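Local coordinates for prolyl 4-hydroxylase (Phytophthora capsici LT1534, PDB 6IUQ), which probably hydroxylates prolyl residues at C4, using an iron(II) ion in a double-stranded beta-helix core, with 2-oxoglutarate and dioxygen as expected co-substrates of its family, at residues M56-E61 / T105-L110; E118-L123 / L132-S137; H156-G161 / M213-L218; A242-T247 / F255-R260. All coordinates share one frame; numbering follows the deposited sequence.

Contact 1: M56-E61 / T105-L110; sequences MRWLNE and TKVPEL
Leu59 and Val107 point at each other tip to tip where the end of helix 46-61 meets the start of helix 108-115. Leu59 CG is anti to its own carbonyl carbon (chi1 -73°), which brings the branched end of the side chain toward the 105-110 segment, and its CG lies 3.9 Å from Val107 CG1. The same side chain also meets Leu110 end to end, methyl on methyl, with CD1 of Leu59 3.8 Å from CD1 of Leu110. One turn earlier, selenomethionine Met56 runs across Leu110 at about a right angle, so that its CG, rather than the selenium, touches Leu110 CD1 at 4.0 Å. Trp58 has CG anti to the backbone N (chi1 -176°); the Trp58 and Lys106 side chains cross at about a right angle, CZ3 being 4.0 Å from Lys106 CB, while the lysine chain carries its ammonium away from the helix. Val107 is the N-cap residue of helix 108-115, and Glu55 accepts hydrogen bonds from the first-turn amides of Glu109 and Leu110. Leu143 of strand 139-146 touches Met56, Leu59 and Leu110. With no hydrogen bond between the two segments, their cohesion comes from apolar burial, and Glu55 adds a polar link between the two helices.

Contact 2: E118-L123 / L132-S137; sequences ELLQAL and LQFSTS
Apolar packing carries this contact, and Leu120 is its main element. Its CG stands anti to the carbonyl carbon (chi1 -84°), extending the side chain from the helix onto the returning loop, where CD2 comes 4.0 Å from Leu132 CB. Phe134 runs past Leu120 in the opposite direction, so that ring atom CE2 reaches back to Leu120 CB at 3.6 Å and CD2 approaches Leu120 CD1 at 3.8 Å. One turn further on, Leu123 crosses Leu132 obliquely, its CB 3.6 Å from Leu132 CD1. The segments belong to a helix-loop-strand connection: helix 118-126 is followed by a loop that folds back along it before entering strand 139-146 of the major sheet, and Leu231 of that sheet touches both Leu120 and Leu123. Polar bonds stay within each side. Gln121 NE2 is bonded to Thr117 OG1 in the preceding turn of chain, and Ser135 OG accepts from Ser137 N at 3.2 Å in an ST turn. The backbone O of Gln133 meets only carbon across the contact, 3.6 Å from Leu120 CD2.

Contact 3: H156-G161 / M213-L218; sequences HYDNPG and MLHRVL. With FE2 (Fe (II) ion), chain C.
A single antiparallel bridge pairs His156 with His215 as a hydrogen-bonded pair. His156 N donates to His215 O at 2.9 Å, nearly along the C=O axis, and His215 N returns a bond to His156 O at 3.1 Å. Both histidines hold CG in the crowded position between the backbone N and the carbonyl carbon (chi1 60° and 62°), which turns the two imidazoles to the same iron. Their planes are 53° apart, and each presents NE2 to the metal, His156 NE2 at 2.4 Å and His215 NE2 at 2.3 Å from FE. Asp158 adds OD1, also 2.4 Å from FE, its carboxylate almost perpendicular to the His215 ring; OD2 is held by Thr169 and Trp230 as a second shell. His215 ND1 donates in its ring plane to Met213 O at 3.1 Å, fixing the ring's rotation and probably making NE2 a better donor to the metal. His156 ND1 is likewise bonded to Pro154 O. Beside the site, Leu214 CB makes a CH-pi contact over the Tyr157 ring, 4.1 Å from its centroid, while Tyr157 OH bonds to Gln267. The three ligands form the facial triad of two histidines and one carboxylate, HxD...H, characteristic of 2OG-Fe(II) oxygenases with a double-stranded beta-helix core.

Contact 4: A242-T247 / F255-R260; sequences AQLRLT and FGFLER
This is a surface contact of mixed polar and apolar character, in which an extended loop following strand 224-232 lies along helix 254-262. Its polar part is built on two arginines. Arg260 bends at chi3 (-51°) and delivers NH2 to the carbonyl O of Arg245 at 2.6 Å; the acceptor lies in the guanidinium plane, but the donor sits above the carbonyl plane and the N-H...O angle is only 131°. The Arg245 side chain, also bent at chi3, folds back so that its guanidinium stacks on that of Arg260, with centres 4.5 Å apart and planes at 29°. Arg260 NE is over the face of Arg245, 3.6 Å from its NH2. Loop and helix belong to the helix-rich C-terminal part of the chain, with Phe318 of helix 313-328 packing against both Leu244 and Phe257. Asp250 forms a salt bridge with Arg260 NH2 and probably eases the repulsion between the like charges. A water accepts from Arg245 N at 2.8 Å and from Arg260 NE at 3.1 Å, bridging loop and helix. Phe257 meets Arg245 O with its ring edge, CD2 being 3.6 Å away. The apolar part is made by Leu244 CD1 and Leu246 CD1, which reach the same ring at CZ and CD2.

Overall arrangement
From the N terminus the four contacts follow in series, each loop closing before the next opens, so none nest or cross. Contact 1 closes a 43-residue excursion that includes strand 94-97, joining helices 46-61 and 108-115 beside the major sheet. Helix 118-126 follows directly, and contact 2, its centre about 23 Å from that of contact 1, closes a short return into strand 139-146. Contact 3 spans 51 residues containing much of the core beta structure and brings a loop to strand 214-217, an outer strand of the minor sheet, near the chain's centre. Contact 4 closes a short loop on helix 254-262, across the chain's centre from contact 1.

Contact 1: M56-E61 / T105-L110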
loop_
_atom_site.group_PDB
_atom_site.type_symbol
_atom_site.label_atom_id
_atom_site.label_comp_id
_atom_site.label_asym_id
_atom_site.label_seq_id
_atom_site.Cartn_x
_atom_site.Cartn_y
_atom_site.Cartn_z
HETATM N N MSE A 56 -3.489 9.667 17.814
HETATM C CA MSE A 56 -3.503 8.218 17.657
HETATM C C MSE A 56 -3.101 7.499 18.938
HETATM O O MSE A 56 -3.689 6.479 19.290
HETATM C CB MSE A 56 -2.577 7.794 16.518
HETATM C CG MSE A 56 -3.085 8.208 15.160
HETATM SE SE MSE A 56 -1.812 7.758 13.768
HETATM C CE MSE A 56 -1.788 5.816 13.971
ATOM N N ARG A 57 -2.075 8.015 19.604
ATOM C CA ARG A 57 -1.628 7.446 20.863
ATOM C C ARG A 57 -2.734 7.550 21.914
ATOM O O ARG A 57 -2.928 6.646 22.721
ATOM C CB ARG A 57 -0.366 8.147 21.357
ATOM C CG ARG A 57 0.913 7.782 20.616
ATOM C CD ARG A 57 2.092 8.006 21.544
ATOM N NE ARG A 57 3.354 8.287 20.868
ATOM C CZ ARG A 57 4.216 7.361 20.447
ATOM N NH1 ARG A 57 3.947 6.068 20.609
ATOM N NH2 ARG A 57 5.356 7.740 19.865
ATOM N N TRP A 58 -3.460 8.663 21.895
ATOM C CA TRP A 58 -4.573 8.843 22.802
ATOM C C TRP A 58 -5.652 7.796 22.562
ATOM O O TRP A 58 -6.171 7.202 23.504
ATOM C CB TRP A 58 -5.163 10.236 22.660
ATOM C CG TRP A 58 -6.242 10.485 23.648
ATOM C CD1 TRP A 58 -6.095 10.948 24.930
ATOM C CD2 TRP A 58 -7.642 10.263 23.460
ATOM N NE1 TRP A 58 -7.320 11.038 25.541
ATOM C CE2 TRP A 58 -8.288 10.623 24.663
ATOM C CE3 TRP A 58 -8.416 9.808 22.388
ATOM C CZ2 TRP A 58 -9.663 10.546 24.820
ATOM C CZ3 TRP A 58 -9.783 9.726 22.548
ATOM C CH2 TRP A 58 -10.394 10.093 23.758
ATOM N N LEU A 59 -5.995 7.579 21.298
ATOM C CA LEU A 59 -6.981 6.570 20.943
ATOM C C LEU A 59 -6.563 5.213 21.479
ATOM O O LEU A 59 -7.394 4.426 21.938
ATOM C CB LEU A 59 -7.162 6.502 19.428
ATOM C CG LEU A 59 -7.931 7.673 18.828
ATOM C CD1 LEU A 59 -7.907 7.583 17.320
ATOM C CD2 LEU A 59 -9.365 7.687 19.355
ATOM N N ASN A 60 -5.262 4.957 21.423
ATOM C CA ASN A 60 -4.704 3.703 21.906
ATOM C C ASN A 60 -4.703 3.575 23.441
ATOM O O ASN A 60 -4.868 2.473 23.974
ATOM C CB ASN A 60 -3.285 3.535 21.382
ATOM C CG ASN A 60 -2.713 2.184 21.710
ATOM O OD1 ASN A 60 -3.273 1.156 21.317
ATOM N ND2 ASN A 60 -1.595 2.169 22.434
ATOM N N GLU A 61 -4.499 4.691 24.138
ATOM C CA GLU A 61 -4.561 4.714 25.601
ATOM C C GLU A 61 -5.981 4.471 26.083
ATOM O O GLU A 61 -6.202 3.901 27.146
ATOM C CB GLU A 61 -4.076 6.049 26.156
ATOM C CG GLU A 61 -2.571 6.268 26.145
ATOM C CD GLU A 61 -2.205 7.725 26.449
ATOM O OE1 GLU A 61 -2.908 8.637 25.950
ATOM O OE2 GLU A 61 -1.226 7.960 27.199
ATOM N N THR A 105 -15.171 12.460 16.227
ATOM C CA THR A 105 -15.423 13.659 17.027
ATOM C C THR A 105 -14.468 13.775 18.219
ATOM O O THR A 105 -14.244 14.870 18.739
ATOM C CB THR A 105 -16.885 13.678 17.530
ATOM O OG1 THR A 105 -17.764 13.408 16.431
ATOM C CG2 THR A 105 -17.246 15.033 18.141
ATOM N N LYS A 106 -13.887 12.657 18.640
ATOM C CA LYS A 106 -12.930 12.693 19.741
ATOM C C LYS A 106 -11.564 13.208 19.312
ATOM O O LYS A 106 -10.788 13.635 20.156
ATOM C CB LYS A 106 -12.770 11.310 20.376
ATOM C CG LYS A 106 -14.075 10.701 20.868
ATOM C CD LYS A 106 -13.856 9.342 21.521
ATOM C CE LYS A 106 -15.154 8.814 22.142
ATOM N NZ LYS A 106 -15.695 9.728 23.200
ATOM N N VAL A 107 -11.269 13.170 18.009
ATOM C CA VAL A 107 -9.918 13.476 17.515
ATOM C C VAL A 107 -9.910 14.447 16.330
ATOM O O VAL A 107 -9.868 14.038 15.164
ATOM C CB VAL A 107 -9.181 12.183 17.122
ATOM C CG1 VAL A 107 -8.568 11.518 18.358
ATOM C CG2 VAL A 107 -10.130 11.207 16.402
ATOM N N PRO A 108 -9.919 15.752 16.633
ATOM C CA PRO A 108 -10.128 16.822 15.642
ATOM C C PRO A 108 -9.174 16.823 14.441
ATOM O O PRO A 108 -9.624 17.082 13.310
ATOM C CB PRO A 108 -9.936 18.104 16.474
ATOM C CG PRO A 108 -10.306 17.710 17.854
ATOM C CD PRO A 108 -9.782 16.292 18.000
ATOM N N GLU A 109 -7.888 16.568 14.660
ATOM C CA GLU A 109 -6.967 16.553 13.533
ATOM C C GLU A 109 -7.196 15.313 12.673
ATOM O O GLU A 109 -7.078 15.367 11.448
ATOM C CB GLU A 109 -5.506 16.626 14.001
ATOM C CG GLU A 109 -5.174 17.884 14.792
ATOM C CD GLU A 109 -5.574 19.166 14.057
ATOM O OE1 GLU A 109 -5.398 19.253 12.816
ATOM O OE2 GLU A 109 -6.087 20.092 14.728
ATOM N N LEU A 110 -7.508 14.187 13.303
ATOM C CA LEU A 110 -7.805 12.989 12.521
ATOM C C LEU A 110 -9.140 13.149 11.805
ATOM O O LEU A 110 -9.295 12.672 10.687
ATOM C CB LEU A 110 -7.803 11.745 13.401
ATOM C CG LEU A 110 -6.418 11.279 13.855
ATOM C CD1 LEU A 110 -6.524 10.173 14.912
ATOM C CD2 LEU A 110 -5.587 10.817 12.654
#

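Contact 2: E118-L123 / L132-S137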
loop_
_atom_site.group_PDB
_atom_site.type_symbol
_atom_site.label_atom_id
_atom_site.label_comp_id
_atom_site.label_asym_id
_atom_site.label_seq_id
_atom_site.Cartn_x
_atom_site.Cartn_y
_atom_site.Cartn_z
ATOM N N GLU A 118 -7.934 16.983 -0.319
ATOM C CA GLU A 118 -6.769 17.462 -1.067
ATOM C C GLU A 118 -6.178 16.339 -1.914
ATOM O O GLU A 118 -5.894 16.522 -3.102
ATOM C CB GLU A 118 -5.720 18.038 -0.117
ATOM C CG GLU A 118 -5.852 19.553 0.072
ATOM C CD GLU A 118 -7.195 19.952 0.679
ATOM O OE1 GLU A 118 -7.649 19.265 1.629
ATOM O OE2 GLU A 118 -7.801 20.947 0.208
ATOM N N LEU A 119 -6.046 15.165 -1.307
ATOM C CA LEU A 119 -5.513 14.009 -1.990
ATOM C C LEU A 119 -6.395 13.622 -3.169
ATOM O O LEU A 119 -5.908 13.440 -4.278
ATOM C CB LEU A 119 -5.378 12.856 -1.002
ATOM C CG LEU A 119 -4.596 11.602 -1.365
ATOM C CD1 LEU A 119 -3.259 11.939 -2.049
ATOM C CD2 LEU A 119 -4.372 10.834 -0.078
ATOM N N LEU A 120 -7.700 13.525 -2.922
ATOM C CA LEU A 120 -8.661 13.210 -3.969
ATOM C C LEU A 120 -8.611 14.231 -5.092
ATOM O O LEU A 120 -8.682 13.857 -6.249
ATOM C CB LEU A 120 -10.084 13.131 -3.389
ATOM C CG LEU A 120 -10.472 11.779 -2.773
ATOM C CD1 LEU A 120 -11.783 11.852 -2.020
ATOM C CD2 LEU A 120 -10.576 10.743 -3.871
ATOM N N GLN A 121 -8.480 15.514 -4.752
ATOM C CA GLN A 121 -8.470 16.566 -5.765
ATOM C C GLN A 121 -7.231 16.464 -6.658
ATOM O O GLN A 121 -7.348 16.488 -7.874
ATOM C CB GLN A 121 -8.525 17.960 -5.118
ATOM C CG GLN A 121 -9.888 18.401 -4.591
ATOM C CD GLN A 121 -9.843 19.777 -3.900
ATOM O OE1 GLN A 121 -9.278 20.740 -4.423
ATOM N NE2 GLN A 121 -10.435 19.860 -2.716
ATOM N N ALA A 122 -6.047 16.354 -6.054
ATOM C CA ALA A 122 -4.809 16.282 -6.828
ATOM C C ALA A 122 -4.833 15.093 -7.745
ATOM O O ALA A 122 -4.594 15.229 -8.945
ATOM C CB ALA A 122 -3.600 16.219 -5.923
ATOM N N LEU A 123 -5.158 13.928 -7.196
ATOM C CA LEU A 123 -5.179 12.712 -8.010
ATOM C C LEU A 123 -6.219 12.789 -9.128
ATOM O O LEU A 123 -5.924 12.419 -10.256
ATOM C CB LEU A 123 -5.421 11.476 -7.126
ATOM C CG LEU A 123 -4.212 11.158 -6.221
ATOM C CD1 LEU A 123 -4.564 10.197 -5.091
ATOM C CD2 LEU A 123 -3.012 10.637 -7.049
ATOM N N LEU A 132 -11.521 8.159 -9.378
ATOM C CA LEU A 132 -11.623 8.067 -7.926
ATOM C C LEU A 132 -12.913 8.728 -7.428
ATOM O O LEU A 132 -13.471 9.611 -8.073
ATOM C CB LEU A 132 -10.393 8.699 -7.261
ATOM C CG LEU A 132 -9.055 8.059 -7.632
ATOM C CD1 LEU A 132 -7.904 8.820 -7.002
ATOM C CD2 LEU A 132 -8.997 6.560 -7.262
ATOM N N GLN A 133 -13.380 8.286 -6.271
ATOM C CA GLN A 133 -14.671 8.702 -5.771
ATOM C C GLN A 133 -14.580 9.583 -4.526
ATOM O O GLN A 133 -13.821 9.298 -3.597
ATOM C CB GLN A 133 -15.516 7.469 -5.468
ATOM C CG GLN A 133 -15.678 6.481 -6.631
ATOM C CD GLN A 133 -16.614 6.996 -7.690
ATOM O OE1 GLN A 133 -16.188 7.402 -8.772
ATOM N NE2 GLN A 133 -17.903 7.003 -7.380
ATOM N N PHE A 134 -15.390 10.638 -4.503
ATOM C CA PHE A 134 -15.414 11.568 -3.393
ATOM C C PHE A 134 -16.341 11.150 -2.250
ATOM O O PHE A 134 -16.224 11.642 -1.123
ATOM C CB PHE A 134 -15.798 12.941 -3.905
ATOM C CG PHE A 134 -14.683 13.645 -4.627
ATOM C CD1 PHE A 134 -14.507 13.478 -5.989
ATOM C CD2 PHE A 134 -13.808 14.474 -3.939
ATOM C CE1 PHE A 134 -13.482 14.136 -6.664
ATOM C CE2 PHE A 134 -12.776 15.133 -4.608
ATOM C CZ PHE A 134 -12.609 14.965 -5.967
ATOM N N SER A 135 -17.245 10.224 -2.527
ATOM C CA SER A 135 -18.202 9.810 -1.517
ATOM C C SER A 135 -17.469 9.222 -0.316
ATOM O O SER A 135 -16.428 8.591 -0.473
ATOM C CB SER A 135 -19.202 8.803 -2.101
ATOM O OG SER A 135 -19.894 8.136 -1.059
ATOM N N THR A 136 -18.005 9.426 0.880
ATOM C CA THR A 136 -17.321 8.981 2.083
ATOM C C THR A 136 -17.375 7.471 2.182
ATOM O O THR A 136 -16.659 6.861 2.978
ATOM C CB THR A 136 -17.915 9.602 3.366
ATOM O OG1 THR A 136 -19.335 9.416 3.387
ATOM C CG2 THR A 136 -17.596 11.096 3.453
ATOM N N SER A 137 -18.232 6.875 1.362
ATOM C CA SER A 137 -18.367 5.427 1.301
ATOM C C SER A 137 -17.184 4.797 0.569
ATOM O O SER A 137 -16.879 3.618 0.773
ATOM C CB SER A 137 -19.677 5.042 0.603
ATOM O OG SER A 137 -20.793 5.365 1.414
#

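Contact 3: H156-G161 / M213-L218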
loop_
_atom_site.group_PDB
_atom_site.type_symbol
_atom_site.label_atom_id
_atom_site.label_comp_id
_atom_site.label_asym_id
_atom_site.label_seq_id
_atom_site.Cartn_x
_atom_site.Cartn_y
_atom_site.Cartn_z
ATOM N N HIS A 156 1.258 -9.437 -0.735
ATOM C CA HIS A 156 -0.107 -9.262 -1.206
ATOM C C HIS A 156 -0.263 -8.024 -2.063
ATOM O O HIS A 156 0.614 -7.161 -2.082
ATOM C CB HIS A 156 -1.097 -9.152 -0.007
ATOM C CG HIS A 156 -0.813 -7.994 0.917
ATOM N ND1 HIS A 156 0.391 -7.842 1.558
ATOM C CD2 HIS A 156 -1.542 -6.901 1.240
ATOM C CE1 HIS A 156 0.367 -6.757 2.303
ATOM N NE2 HIS A 156 -0.795 -6.157 2.118
ATOM N N TYR A 157 -1.408 -7.936 -2.735
ATOM C CA TYR A 157 -1.898 -6.694 -3.343
ATOM C C TYR A 157 -3.019 -6.142 -2.453
ATOM O O TYR A 157 -3.815 -6.915 -1.930
ATOM C CB TYR A 157 -2.398 -6.956 -4.770
ATOM C CG TYR A 157 -1.318 -7.386 -5.754
ATOM C CD1 TYR A 157 -0.846 -8.697 -5.784
ATOM C CD2 TYR A 157 -0.784 -6.478 -6.659
ATOM C CE1 TYR A 157 0.140 -9.083 -6.698
ATOM C CE2 TYR A 157 0.192 -6.856 -7.568
ATOM C CZ TYR A 157 0.659 -8.151 -7.575
ATOM O OH TYR A 157 1.628 -8.515 -8.478
ATOM N N ASP A 158 -3.067 -4.824 -2.261
ATOM C CA ASP A 158 -4.118 -4.190 -1.453
ATOM C C ASP A 158 -5.512 -4.408 -2.034
ATOM O O ASP A 158 -6.494 -4.475 -1.295
ATOM C CB ASP A 158 -3.834 -2.700 -1.282
ATOM C CG ASP A 158 -2.946 -2.471 -0.146
ATOM O OD1 ASP A 158 -2.567 -3.482 0.462
ATOM O OD2 ASP A 158 -2.645 -1.331 0.200
ATOM N N ASN A 159 -5.581 -4.530 -3.358
ATOM C CA ASN A 159 -6.761 -5.008 -4.059
ATOM C C ASN A 159 -6.388 -6.309 -4.755
ATOM O O ASN A 159 -5.793 -6.283 -5.828
ATOM C CB ASN A 159 -7.257 -3.953 -5.063
ATOM C CG ASN A 159 -8.589 -4.307 -5.713
ATOM O OD1 ASN A 159 -8.986 -5.477 -5.786
ATOM N ND2 ASN A 159 -9.272 -3.284 -6.231
ATOM N N PRO A 160 -6.733 -7.450 -4.139
ATOM C CA PRO A 160 -6.437 -8.789 -4.696
ATOM C C PRO A 160 -7.401 -9.240 -5.793
ATOM O O PRO A 160 -7.167 -10.236 -6.461
ATOM C CB PRO A 160 -6.545 -9.718 -3.480
ATOM C CG PRO A 160 -7.395 -8.970 -2.474
ATOM C CD PRO A 160 -7.293 -7.502 -2.772
ATOM N N GLY A 161 -8.452 -8.484 -5.980
ATOM C CA GLY A 161 -9.440 -8.706 -6.986
ATOM C C GLY A 161 -10.803 -8.731 -6.393
ATOM O O GLY A 161 -11.065 -8.152 -5.392
HETATM N N MSE A 213 0.418 -3.184 -7.404
HETATM C CA MSE A 213 1.691 -3.104 -6.699
HETATM C C MSE A 213 1.825 -4.169 -5.606
HETATM O O MSE A 213 1.251 -4.049 -4.521
HETATM C CB MSE A 213 1.884 -1.711 -6.094
HETATM C CG MSE A 213 3.170 -1.553 -5.332
HETATM SE SE MSE A 213 4.766 -1.951 -6.428
HETATM C CE MSE A 213 4.478 -0.705 -7.898
ATOM N N LEU A 214 2.609 -5.199 -5.891
ATOM C CA LEU A 214 2.874 -6.258 -4.917
ATOM C C LEU A 214 3.728 -5.690 -3.787
ATOM O O LEU A 214 4.649 -4.898 -4.035
ATOM C CB LEU A 214 3.569 -7.463 -5.590
ATOM C CG LEU A 214 3.880 -8.658 -4.676
ATOM C CD1 LEU A 214 2.607 -9.380 -4.262
ATOM C CD2 LEU A 214 4.872 -9.627 -5.314
ATOM N N HIS A 215 3.421 -6.054 -2.545
ATOM C CA HIS A 215 4.222 -5.558 -1.415
ATOM C C HIS A 215 4.071 -6.444 -0.197
ATOM O O HIS A 215 3.241 -7.343 -0.167
ATOM C CB HIS A 215 3.843 -4.117 -1.042
ATOM C CG HIS A 215 2.421 -3.959 -0.595
ATOM N ND1 HIS A 215 1.361 -3.964 -1.474
ATOM C CD2 HIS A 215 1.888 -3.805 0.640
ATOM C CE1 HIS A 215 0.235 -3.800 -0.803
ATOM N NE2 HIS A 215 0.523 -3.716 0.488
ATOM N N ARG A 216 4.916 -6.194 0.791
ATOM C CA ARG A 216 4.791 -6.797 2.102
ATOM C C ARG A 216 5.410 -5.834 3.088
ATOM O O ARG A 216 6.172 -4.924 2.715
ATOM C CB ARG A 216 5.489 -8.168 2.172
ATOM C CG ARG A 216 7.027 -8.091 2.076
ATOM C CD ARG A 216 7.676 -9.473 2.081
ATOM N NE ARG A 216 9.100 -9.422 1.693
ATOM C CZ ARG A 216 9.851 -10.491 1.410
ATOM N NH1 ARG A 216 9.339 -11.727 1.466
ATOM N NH2 ARG A 216 11.120 -10.327 1.071
ATOM N N VAL A 217 5.091 -6.046 4.358
ATOM C CA VAL A 217 5.697 -5.295 5.437
ATOM C C VAL A 217 6.755 -6.175 6.114
ATOM O O VAL A 217 6.504 -7.340 6.396
ATOM C CB VAL A 217 4.612 -4.830 6.434
ATOM C CG1 VAL A 217 5.224 -4.184 7.642
ATOM C CG2 VAL A 217 3.630 -3.852 5.746
ATOM N N LEU A 218 7.947 -5.628 6.349
ATOM C CA LEU A 218 9.005 -6.375 7.040
ATOM C C LEU A 218 8.776 -6.318 8.553
ATOM O O LEU A 218 8.089 -5.417 9.044
ATOM C CB LEU A 218 10.394 -5.834 6.671
ATOM C CG LEU A 218 10.648 -5.857 5.157
ATOM C CD1 LEU A 218 12.062 -5.471 4.815
ATOM C CD2 LEU A 218 10.336 -7.241 4.597
HETATM FE FE FE2 C . -0.982 -3.823 2.256
HETATM O O HOH W 1 -1.150 -3.171 -3.579
#

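Contact 4: A242-T247 / F255-R260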
loop_
_atom_site.group_PDB
_atom_site.type_symbol
_atom_site.label_atom_id
_atom_site.label_comp_id
_atom_site.label_asym_id
_atom_site.label_seq_id
_atom_site.Cartn_x
_atom_site.Cartn_y
_atom_site.Cartn_z
ATOM N N ALA A 242 -8.200 -8.209 -16.647
ATOM C CA ALA A 242 -8.011 -9.645 -16.421
ATOM C C ALA A 242 -7.523 -10.373 -17.673
ATOM O O ALA A 242 -7.788 -11.566 -17.865
ATOM C CB ALA A 242 -9.294 -10.276 -15.926
ATOM N N GLN A 243 -6.802 -9.657 -18.522
ATOM C CA GLN A 243 -6.256 -10.262 -19.722
ATOM C C GLN A 243 -4.958 -9.587 -20.132
ATOM O O GLN A 243 -4.670 -8.464 -19.719
ATOM C CB GLN A 243 -7.266 -10.181 -20.868
ATOM C CG GLN A 243 -7.518 -8.770 -21.313
ATOM C CD GLN A 243 -8.601 -8.657 -22.376
ATOM O OE1 GLN A 243 -9.556 -9.441 -22.405
ATOM N NE2 GLN A 243 -8.463 -7.659 -23.247
ATOM N N LEU A 244 -4.187 -10.284 -20.951
ATOM C CA LEU A 244 -2.937 -9.785 -21.494
ATOM C C LEU A 244 -3.006 -9.765 -23.017
ATOM O O LEU A 244 -3.552 -10.687 -23.612
ATOM C CB LEU A 244 -1.776 -10.681 -21.060
ATOM C CG LEU A 244 -0.928 -10.285 -19.876
ATOM C CD1 LEU A 244 0.226 -11.257 -19.763
ATOM C CD2 LEU A 244 -0.439 -8.843 -20.060
ATOM N N ARG A 245 -2.437 -8.749 -23.653
ATOM C CA ARG A 245 -2.352 -8.762 -25.111
ATOM C C ARG A 245 -0.961 -9.167 -25.554
ATOM O O ARG A 245 0.026 -8.659 -25.030
ATOM C CB ARG A 245 -2.672 -7.398 -25.725
ATOM C CG ARG A 245 -3.887 -6.681 -25.171
ATOM C CD ARG A 245 -4.325 -5.520 -26.086
ATOM N NE ARG A 245 -3.263 -4.560 -26.423
ATOM C CZ ARG A 245 -2.841 -3.591 -25.611
ATOM N NH1 ARG A 245 -3.353 -3.482 -24.394
ATOM N NH2 ARG A 245 -1.891 -2.743 -26.003
ATOM N N LEU A 246 -0.892 -10.073 -26.525
ATOM C CA LEU A 246 0.325 -10.273 -27.307
ATOM C C LEU A 246 0.124 -9.713 -28.715
ATOM O O LEU A 246 -0.771 -10.143 -29.438
ATOM C CB LEU A 246 0.712 -11.752 -27.393
ATOM C CG LEU A 246 1.924 -11.988 -28.304
ATOM C CD1 LEU A 246 3.162 -11.317 -27.716
ATOM C CD2 LEU A 246 2.187 -13.471 -28.573
ATOM N N THR A 247 0.960 -8.763 -29.109
ATOM C CA THR A 247 0.775 -8.088 -30.375
ATOM C C THR A 247 1.942 -8.391 -31.288
ATOM O O THR A 247 2.965 -8.886 -30.831
ATOM C CB THR A 247 0.653 -6.559 -30.179
ATOM O OG1 THR A 247 1.869 -6.052 -29.608
ATOM C CG2 THR A 247 -0.493 -6.224 -29.254
ATOM N N PHE A 255 10.202 -5.809 -24.412
ATOM C CA PHE A 255 10.188 -4.833 -23.339
ATOM C C PHE A 255 8.799 -4.206 -23.226
ATOM O O PHE A 255 8.259 -4.067 -22.128
ATOM C CB PHE A 255 11.255 -3.770 -23.581
ATOM C CG PHE A 255 11.230 -2.641 -22.585
ATOM C CD1 PHE A 255 11.723 -2.821 -21.300
ATOM C CD2 PHE A 255 10.712 -1.401 -22.939
ATOM C CE1 PHE A 255 11.700 -1.777 -20.375
ATOM C CE2 PHE A 255 10.690 -0.353 -22.034
ATOM C CZ PHE A 255 11.184 -0.539 -20.742
ATOM N N GLY A 256 8.213 -3.863 -24.368
ATOM C CA GLY A 256 6.898 -3.244 -24.391
ATOM C C GLY A 256 5.832 -4.136 -23.788
ATOM O O GLY A 256 4.959 -3.682 -23.062
ATOM N N PHE A 257 5.918 -5.420 -24.100
ATOM C CA PHE A 257 5.045 -6.431 -23.544
ATOM C C PHE A 257 5.252 -6.586 -22.029
ATOM O O PHE A 257 4.282 -6.678 -21.280
ATOM C CB PHE A 257 5.295 -7.767 -24.256
ATOM C CG PHE A 257 4.650 -8.953 -23.594
ATOM C CD1 PHE A 257 5.300 -9.646 -22.583
ATOM C CD2 PHE A 257 3.393 -9.384 -23.995
ATOM C CE1 PHE A 257 4.704 -10.743 -21.971
ATOM C CE2 PHE A 257 2.795 -10.485 -23.396
ATOM C CZ PHE A 257 3.449 -11.168 -22.384
ATOM N N LEU A 258 6.505 -6.645 -21.584
ATOM C CA LEU A 258 6.786 -6.747 -20.151
ATOM C C LEU A 258 6.312 -5.493 -19.424
ATOM O O LEU A 258 5.799 -5.573 -18.308
ATOM C CB LEU A 258 8.278 -6.974 -19.904
ATOM C CG LEU A 258 8.724 -8.341 -20.433
ATOM C CD1 LEU A 258 10.233 -8.578 -20.282
ATOM C CD2 LEU A 258 7.919 -9.435 -19.736
ATOM N N GLU A 259 6.459 -4.342 -20.083
ATOM C CA GLU A 259 6.067 -3.063 -19.515
ATOM C C GLU A 259 4.541 -2.962 -19.312
ATOM O O GLU A 259 4.090 -2.468 -18.277
ATOM C CB GLU A 259 6.595 -1.928 -20.400
ATOM C CG GLU A 259 6.705 -0.565 -19.728
ATOM C CD GLU A 259 7.831 -0.451 -18.688
ATOM O OE1 GLU A 259 8.428 -1.468 -18.245
ATOM O OE2 GLU A 259 8.108 0.696 -18.303
ATOM N N ARG A 260 3.744 -3.462 -20.257
ATOM C CA ARG A 260 2.288 -3.514 -20.050
ATOM C C ARG A 260 1.924 -4.466 -18.901
ATOM O O ARG A 260 0.979 -4.218 -18.147
ATOM C CB ARG A 260 1.555 -3.949 -21.326
ATOM C CG ARG A 260 1.683 -2.961 -22.479
ATOM C CD ARG A 260 0.610 -3.170 -23.556
ATOM N NE ARG A 260 0.518 -4.547 -24.023
ATOM C CZ ARG A 260 1.322 -5.094 -24.932
ATOM N NH1 ARG A 260 2.301 -4.385 -25.476
ATOM N NH2 ARG A 260 1.156 -6.364 -25.287
HETATM O O HOH W 2 -1.068 -6.690 -22.411
#